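Local coordinates for cerato-platanin-like protein (Moniliophthora perniciosa, PDB 3SUM) that is of unconfirmed function but belongs to the cerato-platanins, small secreted fungal proteins with a double-psi beta barrel that often act as elicitors of plant defence, at residues W3-D8 against H49-P54; D9-D14 against S19-S24; A56-G61 against N85-G90. All coordinates share one frame; numbering follows the deposited sequence.

Overall arrangement
All three contacts belong to the double-psi beta-barrel fold of the cerato-platanins. Interactions 1 and 3 lie close together, their centres about 6 Å apart, because strand 86-89 of interaction 3 sits between strands 4-7 and 50-52 of interaction 1. It pairs with both, through backbone bonds such as Ala52 N to Val88 O at 2.8 Å. Interaction 2 closes the loop that follows strand 4-7, its centre about 12 Å from that of interaction 1 and about 13 Å from that of interaction 3. Phe11 packs its CZ 3.5 Å from Ala52 CB of interaction 1, and the Cys23-Cys60 disulfide ties interaction 2 to interaction 3.

Interaction 1: residues W3-D8 against H49-P54; sequences WLIKWD and HFVAAP
Trp3 and Ile5 meet Pro54 and Val51 inside the double-psi beta barrel, where strands 4-7 and 50-52 flank strand 86-89 without pairing directly. The contact is wholly apolar, made by side chains that reach across the intervening strand.

Backbone bonding is left to that middle strand: Leu4 and Lys6 bond to Phe87 on one flank, in parallel pairing, and Ala52 bonds to Val88 on the other, in antiparallel pairing.

The first side-chain meeting is of an aromatic ring with a proline. Trp3 and Pro54 reach toward each other from their two strands, and the six-membered ring of the indole presents its edge: CZ3 lies 3.8 Å from Pro54 CD, which sits close to the indole plane. Trp3 holds CG anti to its carbonyl carbon (chi1 -78°), and from there the indole carries its benzene end over to the proline although its CB does not point that way. The indole also stacks on Phe87 of the middle strand, so that Pro54 borders the edge of a ring already engaged in a stack.

The second meeting is between branched aliphatic groups in the core. Val51 also packs on Val75 of strand 71-79 and on Leu93, and Ile5 on Val94, so that both residues lie against helix 91-97. Between the two of them the touch is loose: only the delta methyl of Ile5 reaches over, with CD1 4.4 Å from Val51 CG1.

Interaction 2: residues D9-D14 against S19-S24; sequences DKFQND and SEFKCS
Lys10 sends its CG off trans to the backbone N (chi1 -178°) and keeps every later torsion extended, which makes a straight arm running past the Phe21 ring to the carbonyl of Glu20. Phe21 has CG anti to its own carbonyl carbon, and its side chain and the lysine run alongside each other, pointing opposite ways. The methylenes of the lysine therefore lie against the ring: CE is 3.5 Å and CG 3.8 Å from Phe21 CE1.

At the end of the arm, Lys10 NZ gives a hydrogen bond of 2.9 Å to Glu20 O. The donor stands at a C=O...N angle of 148°, tilted 27° from the carbonyl plane. The same ammonium group forms a salt bridge with Asp79 OD2; the Glu20 carboxylate contributes at most a longer-range attraction, with OE1 5.7 Å from Lys10 NZ. A methionine in place of Lys10 would probably leave the Glu20 carbonyl without this donor and the Asp79 carboxylate without its opposite charge.

The two phenylalanines also meet each other. Phe11 brings CD1 and CE1 to the edge of the Phe21 ring, where CD1 lies 3.9 Å from Phe21 CE1, while CB of Lys10 sits over the centre of one face of Phe11.

In the double-psi barrel this is the loop that joins the first strand, 4-7, to helix 24-28, and the contact folds it onto itself and onto strand 71-79. Phe11 rests on Val78 and Asp79 of that strand, and Asp79 OD1 also accepts Lys22 N. The type I turn from Phe21 to Ser24 then leads into helix 24-28, with Cys23 at the N-cap and disulfide-bonded to Cys60.

Interaction 3: residues A56-G61 against N85-G90; sequences AQTECG and NLFVGG
Asn85 N donates to Gln57 OE1 across 2.7 Å, a nearly straight bond with an N-H...O angle of 167° that uses a lone pair in the plane of the glutamine carbonyl. The other arm of the same amide answers: Gln57 NE2 gives a hydrogen bond to Asn85 OD1 at 2.8 Å. This second bond is less ideal, since the donor stands above the carbonyl plane of the asparagine and not on a lone pair. The two chains meet nearly perpendicular, with their amide planes 81° apart, so one amide makes two hydrogen bonds, to the backbone N and the side-chain oxygen of the same residue, and the pair is not a flat amide dimer.

Gln57 holds CG anti to its carbonyl carbon (chi1 -66°) and runs extended from there, which carries the amide across to strand 86-89. Asn85 starts with its CB turned away, yet its OD1 comes back to meet the glutamine. In this way the 56-61 loop is held to a strand of the double-psi barrel.

Deeper in, the CG2 methyl of Thr58 comes only loosely near the Phe87 ring, 4.5 Å from CE1, while its hydroxyl OG1 is hydrogen-bonded to Pro54 O. Phe87 is buried, with Ile5 and Leu66 also packing on it. Asn85 itself is backbone-bonded to Leu4 in the next strand.

Both bonds are between uncharged groups and depend on which way the glutamine amide is turned. Rotated by half a turn, its NH2 would face the N-H of Asn85 and its oxygen would face OD1; the two bonds therefore probably fix the rotation of this amide.

Interaction 1: residues W3-D8 against H49-P54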
ATOM      1  N   TRP A   3       1.373  -5.306 -13.554  1.00 20.30           N
ATOM      2  CA  TRP A   3       0.624  -4.640 -12.489  1.00 17.82           C
ATOM      3  C   TRP A   3       0.347  -3.225 -12.890  1.00 16.72           C
ATOM      4  O   TRP A   3       1.201  -2.584 -13.512  1.00 17.05           O
ATOM      5  CB  TRP A   3       1.376  -4.696 -11.118  1.00 19.69           C
ATOM      6  CG  TRP A   3       1.300  -6.066 -10.327  1.00 19.63           C
ATOM      7  CD1 TRP A   3       2.216  -7.079 -10.331  1.00 19.03           C
ATOM      8  CD2 TRP A   3       0.268  -6.463  -9.431  1.00 21.35           C
ATOM      9  NE1 TRP A   3       1.835  -8.067  -9.480  1.00 20.46           N
ATOM     10  CE2 TRP A   3       0.637  -7.708  -8.903  1.00 22.85           C
ATOM     11  CE3 TRP A   3      -0.890  -5.828  -8.936  1.00 23.38           C
ATOM     12  CZ2 TRP A   3      -0.114  -8.351  -7.960  1.00 20.60           C
ATOM     13  CZ3 TRP A   3      -1.681  -6.518  -8.024  1.00 26.72           C
ATOM     14  CH2 TRP A   3      -1.286  -7.766  -7.556  1.00 22.56           C
ATOM     15  N   LEU A   4      -0.863  -2.758 -12.574  1.00 15.01           N
ATOM     16  CA  LEU A   4      -1.307  -1.353 -12.762  1.00 15.65           C
ATOM     17  C   LEU A   4      -1.416  -0.729 -11.378  1.00 13.27           C
ATOM     18  O   LEU A   4      -1.694  -1.414 -10.382  1.00 15.05           O
ATOM     19  CB  LEU A   4      -2.734  -1.273 -13.388  1.00 15.46           C
ATOM     20  CG  LEU A   4      -2.926  -1.864 -14.783  1.00 21.12           C
ATOM     21  CD1 LEU A   4      -4.354  -1.509 -15.248  1.00 20.71           C
ATOM     22  CD2 LEU A   4      -1.937  -1.220 -15.734  1.00 23.29           C
ATOM     23  N   ILE A   5      -1.244   0.596 -11.302  1.00 14.53           N
ATOM     24  CA  ILE A   5      -1.604   1.239 -10.062  1.00 12.46           C
ATOM     25  C   ILE A   5      -2.483   2.462 -10.429  1.00 12.20           C
ATOM     26  O   ILE A   5      -2.249   3.137 -11.451  1.00 14.03           O
ATOM     27  CB  ILE A   5      -0.381   1.670  -9.276  1.00 13.88           C
ATOM     28  CG1 ILE A   5      -0.830   2.205  -7.881  1.00 13.40           C
ATOM     29  CG2 ILE A   5       0.552   2.635 -10.135  1.00 11.43           C
ATOM     30  CD1 ILE A   5       0.144   1.987  -6.818  1.00 16.28           C
ATOM     31  N   LYS A   6      -3.469   2.725  -9.618  1.00 11.90           N
ATOM     32  CA  LYS A   6      -4.335   3.881  -9.766  1.00 12.66           C
ATOM     33  C   LYS A   6      -4.318   4.486  -8.375  1.00 13.98           C
ATOM     34  O   LYS A   6      -3.845   3.880  -7.430  1.00 15.62           O
ATOM     35  CB  LYS A   6      -5.779   3.409 -10.051  1.00 12.61           C
ATOM     36  CG  LYS A   6      -5.877   2.856 -11.515  1.00 11.86           C
ATOM     37  CD  LYS A   6      -7.269   2.123 -11.656  1.00 13.06           C
ATOM     38  CE  LYS A   6      -7.437   1.357 -12.982  1.00 15.53           C
ATOM     39  NZ  LYS A   6      -7.453   2.381 -14.119  1.00 17.58           N
ATOM     40  N   TRP A   7      -4.774   5.718  -8.280  1.00 15.87           N
ATOM     41  CA  TRP A   7      -4.768   6.358  -7.016  1.00 15.82           C
ATOM     42  C   TRP A   7      -6.186   6.686  -6.579  1.00 16.25           C
ATOM     43  O   TRP A   7      -7.101   6.864  -7.386  1.00 17.30           O
ATOM     44  CB  TRP A   7      -3.831   7.586  -7.017  1.00 15.42           C
ATOM     45  CG  TRP A   7      -4.175   8.690  -8.003  1.00 14.96           C
ATOM     46  CD1 TRP A   7      -3.637   8.873  -9.228  1.00 13.33           C
ATOM     47  CD2 TRP A   7      -5.100   9.747  -7.802  1.00 14.90           C
ATOM     48  NE1 TRP A   7      -4.168   9.992  -9.798  1.00 15.69           N
ATOM     49  CE2 TRP A   7      -5.104  10.522  -8.954  1.00 16.01           C
ATOM     50  CE3 TRP A   7      -5.974  10.083  -6.748  1.00 18.02           C
ATOM     51  CZ2 TRP A   7      -5.919  11.682  -9.103  1.00 15.48           C
ATOM     52  CZ3 TRP A   7      -6.764  11.231  -6.877  1.00 18.23           C
ATOM     53  CH2 TRP A   7      -6.749  12.010  -8.050  1.00 16.15           C
ATOM     54  N   ASP A   8      -6.308   6.842  -5.277  1.00 16.64           N
ATOM     55  CA  ASP A   8      -7.592   7.077  -4.613  1.00 17.37           C
ATOM     56  C   ASP A   8      -7.239   7.642  -3.254  1.00 17.26           C
ATOM     57  O   ASP A   8      -6.517   7.035  -2.463  1.00 16.23           O
ATOM     58  CB  ASP A   8      -8.359   5.737  -4.428  1.00 16.22           C
ATOM     59  CG  ASP A   8      -9.781   5.880  -3.858  1.00 20.08           C
ATOM     60  OD1 ASP A   8     -10.120   6.835  -3.194  1.00 19.15           O
ATOM     61  OD2 ASP A   8     -10.545   4.892  -3.968  1.00 26.36           O
ATOM     62  N   HIS A  49       1.224   4.659   2.965  1.00 10.89           N
ATOM     63  CA  HIS A  49       1.711   3.937   1.805  1.00 11.38           C
ATOM     64  C   HIS A  49       0.893   2.672   1.704  1.00 10.43           C
ATOM     65  O   HIS A  49       1.411   1.613   1.953  1.00 12.29           O
ATOM     66  CB  HIS A  49       3.203   3.631   2.044  1.00 10.66           C
ATOM     67  CG  HIS A  49       4.033   4.772   1.569  1.00 15.90           C
ATOM     68  ND1 HIS A  49       5.317   4.635   1.075  1.00 22.60           N
ATOM     69  CD2 HIS A  49       3.693   6.076   1.387  1.00 19.14           C
ATOM     70  CE1 HIS A  49       5.748   5.811   0.641  1.00 21.92           C
ATOM     71  NE2 HIS A  49       4.795   6.709   0.835  1.00 22.29           N
ATOM     72  N   PHE A  50      -0.382   2.877   1.392  1.00 11.34           N
ATOM     73  CA  PHE A  50      -1.385   1.840   1.481  1.00 10.46           C
ATOM     74  C   PHE A  50      -2.019   1.606   0.128  1.00  9.65           C
ATOM     75  O   PHE A  50      -2.208   2.514  -0.624  1.00 10.92           O
ATOM     76  CB  PHE A  50      -2.493   2.297   2.431  1.00  8.84           C
ATOM     77  CG  PHE A  50      -2.140   2.204   3.881  1.00  9.77           C
ATOM     78  CD1 PHE A  50      -1.011   1.514   4.294  1.00  7.23           C
ATOM     79  CD2 PHE A  50      -2.939   2.825   4.830  1.00 11.08           C
ATOM     80  CE1 PHE A  50      -0.691   1.427   5.675  1.00 12.22           C
ATOM     81  CE2 PHE A  50      -2.656   2.744   6.206  1.00  9.42           C
ATOM     82  CZ  PHE A  50      -1.534   2.015   6.620  1.00 10.73           C
ATOM     83  N   VAL A  51      -2.422   0.347  -0.131  1.00 10.37           N
ATOM     84  CA  VAL A  51      -3.025   0.046  -1.370  1.00  9.73           C
ATOM     85  C   VAL A  51      -4.167  -0.933  -1.145  1.00 10.58           C
ATOM     86  O   VAL A  51      -4.201  -1.663  -0.166  1.00 11.57           O
ATOM     87  CB  VAL A  51      -2.055  -0.663  -2.391  1.00 10.39           C
ATOM     88  CG1 VAL A  51      -0.915   0.299  -2.897  1.00 10.72           C
ATOM     89  CG2 VAL A  51      -1.430  -1.913  -1.756  1.00  8.37           C
ATOM     90  N   ALA A  52      -5.130  -0.860  -2.044  1.00 10.61           N
ATOM     91  CA  ALA A  52      -6.067  -1.990  -2.209  1.00 10.04           C
ATOM     92  C   ALA A  52      -5.467  -2.882  -3.227  1.00  9.78           C
ATOM     93  O   ALA A  52      -4.853  -2.421  -4.158  1.00 12.16           O
ATOM     94  CB  ALA A  52      -7.427  -1.456  -2.725  1.00  9.92           C
ATOM     95  N   ALA A  53      -5.703  -4.186  -3.131  1.00 10.39           N
ATOM     96  CA  ALA A  53      -5.136  -5.095  -4.095  1.00 11.19           C
ATOM     97  C   ALA A  53      -6.011  -6.326  -4.064  1.00 12.52           C
ATOM     98  O   ALA A  53      -6.857  -6.495  -3.134  1.00 13.20           O
ATOM     99  CB  ALA A  53      -3.686  -5.423  -3.712  1.00 10.50           C
ATOM    100  N   PRO A  54      -5.862  -7.183  -5.076  1.00 14.45           N
ATOM    101  CA  PRO A  54      -6.840  -8.235  -5.181  1.00 15.00           C
ATOM    102  C   PRO A  54      -6.572  -9.302  -4.157  1.00 15.90           C
ATOM    103  O   PRO A  54      -5.423  -9.640  -3.902  1.00 13.93           O
ATOM    104  CB  PRO A  54      -6.563  -8.855  -6.574  1.00 15.71           C
ATOM    105  CG  PRO A  54      -5.718  -7.931  -7.258  1.00 17.18           C
ATOM    106  CD  PRO A  54      -5.009  -7.060  -6.269  1.00 14.84           C
TER

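Interaction 2: residues D9-D14 against S19-S24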
ATOM      1  N   ASP A   9      -7.885   8.760  -2.959  1.00 15.67           N
ATOM      2  CA  ASP A   9      -7.757   9.474  -1.721  1.00 15.04           C
ATOM      3  C   ASP A   9      -8.124   8.639  -0.524  1.00 15.07           C
ATOM      4  O   ASP A   9      -7.579   8.850   0.564  1.00 15.14           O
ATOM      5  CB  ASP A   9      -8.719  10.677  -1.802  1.00 17.96           C
ATOM      6  CG  ASP A   9      -8.623  11.591  -0.579  1.00 19.89           C
ATOM      7  OD1 ASP A   9      -7.655  12.391  -0.563  1.00 25.32           O
ATOM      8  OD2 ASP A   9      -9.519  11.511   0.306  1.00 21.25           O
ATOM      9  N   LYS A  10      -9.004   7.633  -0.705  1.00 14.74           N
ATOM     10  CA  LYS A  10      -9.385   6.771   0.419  1.00 13.72           C
ATOM     11  C   LYS A  10      -8.183   6.284   1.235  1.00 13.16           C
ATOM     12  O   LYS A  10      -8.195   6.207   2.457  1.00 13.48           O
ATOM     13  CB  LYS A  10     -10.137   5.496  -0.107  1.00 13.95           C
ATOM     14  CG  LYS A  10     -10.598   4.612   1.040  1.00 15.09           C
ATOM     15  CD  LYS A  10     -11.442   3.395   0.466  1.00 18.68           C
ATOM     16  CE  LYS A  10     -11.998   2.473   1.557  1.00 21.33           C
ATOM     17  NZ  LYS A  10     -12.624   1.116   1.028  1.00 20.38           N
ATOM     18  N   PHE A  11      -7.143   5.857   0.530  1.00 13.69           N
ATOM     19  CA  PHE A  11      -6.003   5.198   1.180  1.00 14.06           C
ATOM     20  C   PHE A  11      -5.028   6.168   1.843  1.00 14.61           C
ATOM     21  O   PHE A  11      -4.032   5.748   2.415  1.00 14.68           O
ATOM     22  CB  PHE A  11      -5.363   4.311   0.146  1.00 12.61           C
ATOM     23  CG  PHE A  11      -6.379   3.386  -0.408  1.00 14.01           C
ATOM     24  CD1 PHE A  11      -6.996   2.461   0.439  1.00 15.37           C
ATOM     25  CD2 PHE A  11      -6.772   3.470  -1.738  1.00 15.68           C
ATOM     26  CE1 PHE A  11      -8.039   1.602  -0.063  1.00 16.57           C
ATOM     27  CE2 PHE A  11      -7.782   2.638  -2.250  1.00 14.76           C
ATOM     28  CZ  PHE A  11      -8.412   1.676  -1.413  1.00 14.57           C
ATOM     29  N   GLN A  12      -5.340   7.446   1.792  1.00 13.52           N
ATOM     30  CA  GLN A  12      -4.557   8.341   2.660  1.00 13.64           C
ATOM     31  C   GLN A  12      -5.487   9.176   3.510  1.00 14.56           C
ATOM     32  O   GLN A  12      -5.110  10.280   4.000  1.00 14.97           O
ATOM     33  CB  GLN A  12      -3.582   9.218   1.862  1.00 13.06           C
ATOM     34  CG  GLN A  12      -4.182  10.123   0.851  1.00 12.44           C
ATOM     35  CD  GLN A  12      -3.127  10.890   0.155  1.00 15.51           C
ATOM     36  OE1 GLN A  12      -2.088  10.332  -0.204  1.00 13.27           O
ATOM     37  NE2 GLN A  12      -3.329  12.225   0.032  1.00 13.26           N
ATOM     38  N   ASN A  13      -6.676   8.639   3.687  1.00 14.58           N
ATOM     39  CA  ASN A  13      -7.651   9.285   4.571  1.00 15.30           C
ATOM     40  C   ASN A  13      -7.508   8.747   5.963  1.00 15.11           C
ATOM     41  O   ASN A  13      -8.113   7.737   6.297  1.00 15.02           O
ATOM     42  CB  ASN A  13      -9.065   9.098   4.040  1.00 14.77           C
ATOM     43  CG  ASN A  13     -10.097   9.930   4.825  1.00 16.75           C
ATOM     44  OD1 ASN A  13      -9.842  10.377   5.964  1.00 17.65           O
ATOM     45  ND2 ASN A  13     -11.266  10.155   4.208  1.00 15.49           N
ATOM     46  N   ASP A  14      -6.726   9.473   6.789  1.00 14.07           N
ATOM     47  CA  ASP A  14      -6.348   9.047   8.100  1.00 15.22           C
ATOM     48  C   ASP A  14      -7.577   8.873   8.957  1.00 15.01           C
ATOM     49  O   ASP A  14      -7.545   8.075   9.907  1.00 15.40           O
ATOM     50  CB  ASP A  14      -5.386  10.021   8.760  1.00 15.06           C
ATOM     51  CG  ASP A  14      -5.874  11.438   8.696  1.00 19.71           C
ATOM     52  OD1 ASP A  14      -6.347  11.927   9.728  1.00 21.07           O
ATOM     53  OD2 ASP A  14      -5.832  12.041   7.599  1.00 22.78           O
ATOM     54  N   SER A  19     -12.870  -0.199   9.640  1.00 15.02           N
ATOM     55  CA  SER A  19     -14.011  -1.039   9.226  1.00 15.89           C
ATOM     56  C   SER A  19     -14.349  -0.802   7.761  1.00 17.14           C
ATOM     57  O   SER A  19     -14.985  -1.635   7.105  1.00 16.68           O
ATOM     58  CB  SER A  19     -15.216  -0.709  10.089  1.00 16.45           C
ATOM     59  OG  SER A  19     -15.799   0.518   9.596  1.00 19.31           O
ATOM     60  N   GLU A  20     -13.925   0.340   7.220  1.00 15.79           N
ATOM     61  CA  GLU A  20     -14.234   0.681   5.867  1.00 15.94           C
ATOM     62  C   GLU A  20     -13.387  -0.022   4.793  1.00 15.93           C
ATOM     63  O   GLU A  20     -13.611   0.187   3.614  1.00 16.59           O
ATOM     64  CB  GLU A  20     -14.084   2.192   5.681  1.00 18.19           C
ATOM     65  CG  GLU A  20     -15.025   2.999   6.575  1.00 20.88           C
ATOM     66  CD  GLU A  20     -16.408   3.166   5.944  1.00 32.34           C
ATOM     67  OE1 GLU A  20     -16.634   2.756   4.766  1.00 38.01           O
ATOM     68  OE2 GLU A  20     -17.293   3.698   6.626  1.00 37.85           O
ATOM     69  N   PHE A  21     -12.513  -0.930   5.209  1.00 15.55           N
ATOM     70  CA  PHE A  21     -11.524  -1.554   4.336  1.00 14.26           C
ATOM     71  C   PHE A  21     -11.723  -3.027   4.466  1.00 14.66           C
ATOM     72  O   PHE A  21     -12.011  -3.523   5.552  1.00 16.10           O
ATOM     73  CB  PHE A  21     -10.128  -1.208   4.877  1.00 13.97           C
ATOM     74  CG  PHE A  21      -9.864   0.263   4.837  1.00 15.17           C
ATOM     75  CD1 PHE A  21      -9.366   0.852   3.697  1.00 14.51           C
ATOM     76  CD2 PHE A  21     -10.277   1.076   5.902  1.00 15.33           C
ATOM     77  CE1 PHE A  21      -9.197   2.225   3.617  1.00 16.54           C
ATOM     78  CE2 PHE A  21     -10.098   2.466   5.835  1.00 17.21           C
ATOM     79  CZ  PHE A  21      -9.589   3.053   4.708  1.00 15.06           C
ATOM     80  N   LYS A  22     -11.536  -3.733   3.377  1.00 15.37           N
ATOM     81  CA  LYS A  22     -11.845  -5.160   3.412  1.00 16.30           C
ATOM     82  C   LYS A  22     -10.785  -5.935   4.106  1.00 17.54           C
ATOM     83  O   LYS A  22     -10.919  -7.149   4.215  1.00 19.84           O
ATOM     84  CB  LYS A  22     -12.026  -5.618   1.963  1.00 16.31           C
ATOM     85  CG  LYS A  22     -13.414  -5.095   1.456  1.00 17.52           C
ATOM     86  CD  LYS A  22     -13.631  -5.381  -0.023  1.00 25.02           C
ATOM     87  CE  LYS A  22     -15.149  -5.182  -0.358  1.00 27.35           C
ATOM     88  NZ  LYS A  22     -15.299  -5.103  -1.831  1.00 28.68           N
ATOM     89  N   CYS A  23      -9.713  -5.275   4.569  1.00 15.83           N
ATOM     90  CA  CYS A  23      -8.708  -5.943   5.376  1.00 14.09           C
ATOM     91  C   CYS A  23      -8.837  -5.556   6.859  1.00 13.62           C
ATOM     92  O   CYS A  23      -7.874  -5.571   7.569  1.00 12.37           O
ATOM     93  CB  CYS A  23      -7.289  -5.606   4.879  1.00 15.45           C
ATOM     94  SG  CYS A  23      -6.997  -6.301   3.249  1.00 16.97           S
ATOM     95  N   SER A  24     -10.015  -5.127   7.281  1.00 14.46           N
ATOM     96  CA  SER A  24     -10.198  -4.539   8.630  1.00 15.33           C
ATOM     97  C   SER A  24      -9.631  -5.434   9.748  1.00 14.59           C
ATOM     98  O   SER A  24      -9.053  -4.945  10.731  1.00 14.64           O
ATOM     99  CB  SER A  24     -11.692  -4.160   8.799  1.00 15.65           C
ATOM    100  OG  SER A  24     -12.494  -5.317   8.661  1.00 19.77           O
TER

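Interaction 3: residues A56-G61 against N85-G90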
ATOM      1  N   ALA A  56      -6.210 -13.149  -3.017  1.00 17.05           N
ATOM      2  CA  ALA A  56      -5.601 -14.349  -3.622  1.00 16.32           C
ATOM      3  C   ALA A  56      -4.282 -13.952  -4.134  1.00 15.24           C
ATOM      4  O   ALA A  56      -3.313 -14.562  -3.760  1.00 14.00           O
ATOM      5  CB  ALA A  56      -6.470 -15.055  -4.730  1.00 17.83           C
ATOM      6  N   GLN A  57      -4.219 -12.897  -4.921  1.00 14.84           N
ATOM      7  CA  GLN A  57      -2.888 -12.416  -5.354  1.00 15.75           C
ATOM      8  C   GLN A  57      -2.108 -11.730  -4.246  1.00 15.64           C
ATOM      9  O   GLN A  57      -0.863 -11.720  -4.297  1.00 14.80           O
ATOM     10  CB  GLN A  57      -2.981 -11.397  -6.473  1.00 18.66           C
ATOM     11  CG  GLN A  57      -3.483 -11.806  -7.738  1.00 21.86           C
ATOM     12  CD  GLN A  57      -3.138 -10.741  -8.791  1.00 22.20           C
ATOM     13  OE1 GLN A  57      -3.980  -9.925  -9.081  1.00 23.66           O
ATOM     14  NE2 GLN A  57      -1.939 -10.803  -9.392  1.00 27.44           N
ATOM     15  N   THR A  58      -2.820 -11.155  -3.283  1.00 14.29           N
ATOM     16  CA  THR A  58      -2.176 -10.429  -2.152  1.00 14.76           C
ATOM     17  C   THR A  58      -2.959 -10.759  -0.885  1.00 15.56           C
ATOM     18  O   THR A  58      -4.197 -10.913  -0.933  1.00 15.48           O
ATOM     19  CB  THR A  58      -2.222  -8.883  -2.326  1.00 13.50           C
ATOM     20  OG1 THR A  58      -3.598  -8.442  -2.257  1.00 13.14           O
ATOM     21  CG2 THR A  58      -1.673  -8.530  -3.734  1.00 13.46           C
ATOM     22  N   GLU A  59      -2.236 -10.827   0.242  1.00 15.17           N
ATOM     23  CA  GLU A  59      -2.843 -11.091   1.520  1.00 16.57           C
ATOM     24  C   GLU A  59      -3.037  -9.783   2.228  1.00 16.18           C
ATOM     25  O   GLU A  59      -2.291  -8.800   1.975  1.00 13.22           O
ATOM     26  CB  GLU A  59      -1.969 -12.012   2.372  1.00 17.82           C
ATOM     27  CG  GLU A  59      -1.896 -13.438   1.798  1.00 20.52           C
ATOM     28  CD  GLU A  59      -3.322 -14.105   1.674  1.00 32.79           C
ATOM     29  OE1 GLU A  59      -4.063 -14.140   2.699  1.00 32.40           O
ATOM     30  OE2 GLU A  59      -3.712 -14.532   0.536  1.00 34.39           O
ATOM     31  N   CYS A  60      -4.114  -9.735   3.013  1.00 15.34           N
ATOM     32  CA  CYS A  60      -4.413  -8.564   3.806  1.00 16.33           C
ATOM     33  C   CYS A  60      -3.214  -8.267   4.675  1.00 13.93           C
ATOM     34  O   CYS A  60      -2.701  -9.138   5.340  1.00 13.91           O
ATOM     35  CB  CYS A  60      -5.642  -8.784   4.674  1.00 18.03           C
ATOM     36  SG  CYS A  60      -7.104  -8.426   3.640  1.00 22.72           S
ATOM     37  N   GLY A  61      -2.791  -7.021   4.684  1.00 14.99           N
ATOM     38  CA  GLY A  61      -1.653  -6.657   5.530  1.00 12.95           C
ATOM     39  C   GLY A  61      -0.313  -6.988   4.932  1.00 14.20           C
ATOM     40  O   GLY A  61       0.714  -6.614   5.530  1.00 14.41           O
ATOM     41  N   ASN A  85      -4.222  -7.949 -10.843  1.00 15.53           N
ATOM     42  CA  ASN A  85      -3.054  -7.165 -11.160  1.00 16.58           C
ATOM     43  C   ASN A  85      -3.255  -5.675 -10.987  1.00 14.17           C
ATOM     44  O   ASN A  85      -2.521  -4.887 -11.590  1.00 17.32           O
ATOM     45  CB  ASN A  85      -2.618  -7.464 -12.595  1.00 16.12           C
ATOM     46  CG  ASN A  85      -2.298  -8.953 -12.788  1.00 19.19           C
ATOM     47  OD1 ASN A  85      -1.672  -9.569 -11.937  1.00 22.05           O
ATOM     48  ND2 ASN A  85      -2.689  -9.492 -13.906  1.00 21.61           N
ATOM     49  N   LEU A  86      -4.167  -5.292 -10.119  1.00 11.70           N
ATOM     50  CA  LEU A  86      -4.411  -3.879  -9.914  1.00 12.73           C
ATOM     51  C   LEU A  86      -4.094  -3.485  -8.446  1.00 12.11           C
ATOM     52  O   LEU A  86      -4.586  -4.104  -7.521  1.00 12.75           O
ATOM     53  CB  LEU A  86      -5.875  -3.530 -10.198  1.00 12.65           C
ATOM     54  CG  LEU A  86      -6.251  -2.062  -9.854  1.00 13.38           C
ATOM     55  CD1 LEU A  86      -5.458  -0.964 -10.649  1.00 14.03           C
ATOM     56  CD2 LEU A  86      -7.782  -1.796 -10.085  1.00 17.16           C
ATOM     57  N   PHE A  87      -3.247  -2.465  -8.251  1.00 11.94           N
ATOM     58  CA  PHE A  87      -3.168  -1.801  -6.972  1.00 12.14           C
ATOM     59  C   PHE A  87      -3.891  -0.465  -7.066  1.00 11.95           C
ATOM     60  O   PHE A  87      -3.825   0.221  -8.110  1.00 13.97           O
ATOM     61  CB  PHE A  87      -1.709  -1.476  -6.658  1.00 10.41           C
ATOM     62  CG  PHE A  87      -0.897  -2.656  -6.321  1.00 14.83           C
ATOM     63  CD1 PHE A  87      -1.050  -3.295  -5.091  1.00 13.02           C
ATOM     64  CD2 PHE A  87       0.028  -3.136  -7.228  1.00 14.66           C
ATOM     65  CE1 PHE A  87      -0.288  -4.398  -4.777  1.00 13.72           C
ATOM     66  CE2 PHE A  87       0.805  -4.228  -6.927  1.00 15.41           C
ATOM     67  CZ  PHE A  87       0.649  -4.872  -5.731  1.00 12.08           C
ATOM     68  N   VAL A  88      -4.543  -0.070  -5.974  1.00 12.37           N
ATOM     69  CA  VAL A  88      -5.058   1.277  -5.908  1.00 12.66           C
ATOM     70  C   VAL A  88      -4.395   1.890  -4.703  1.00 11.13           C
ATOM     71  O   VAL A  88      -4.631   1.453  -3.590  1.00 12.29           O
ATOM     72  CB  VAL A  88      -6.571   1.362  -5.789  1.00 11.37           C
ATOM     73  CG1 VAL A  88      -6.975   2.909  -5.722  1.00 10.83           C
ATOM     74  CG2 VAL A  88      -7.210   0.707  -7.056  1.00 13.89           C
ATOM     75  N   GLY A  89      -3.630   2.957  -4.888  1.00 13.95           N
ATOM     76  CA  GLY A  89      -2.882   3.416  -3.740  1.00 10.46           C
ATOM     77  C   GLY A  89      -3.284   4.841  -3.365  1.00 13.26           C
ATOM     78  O   GLY A  89      -3.973   5.553  -4.089  1.00 13.69           O
ATOM     79  N   GLY A  90      -2.833   5.255  -2.210  1.00 13.09           N
ATOM     80  CA  GLY A  90      -3.054   6.606  -1.747  1.00 13.24           C
ATOM     81  C   GLY A  90      -2.475   7.556  -2.733  1.00 13.58           C
ATOM     82  O   GLY A  90      -1.487   7.273  -3.369  1.00 12.45           O
TER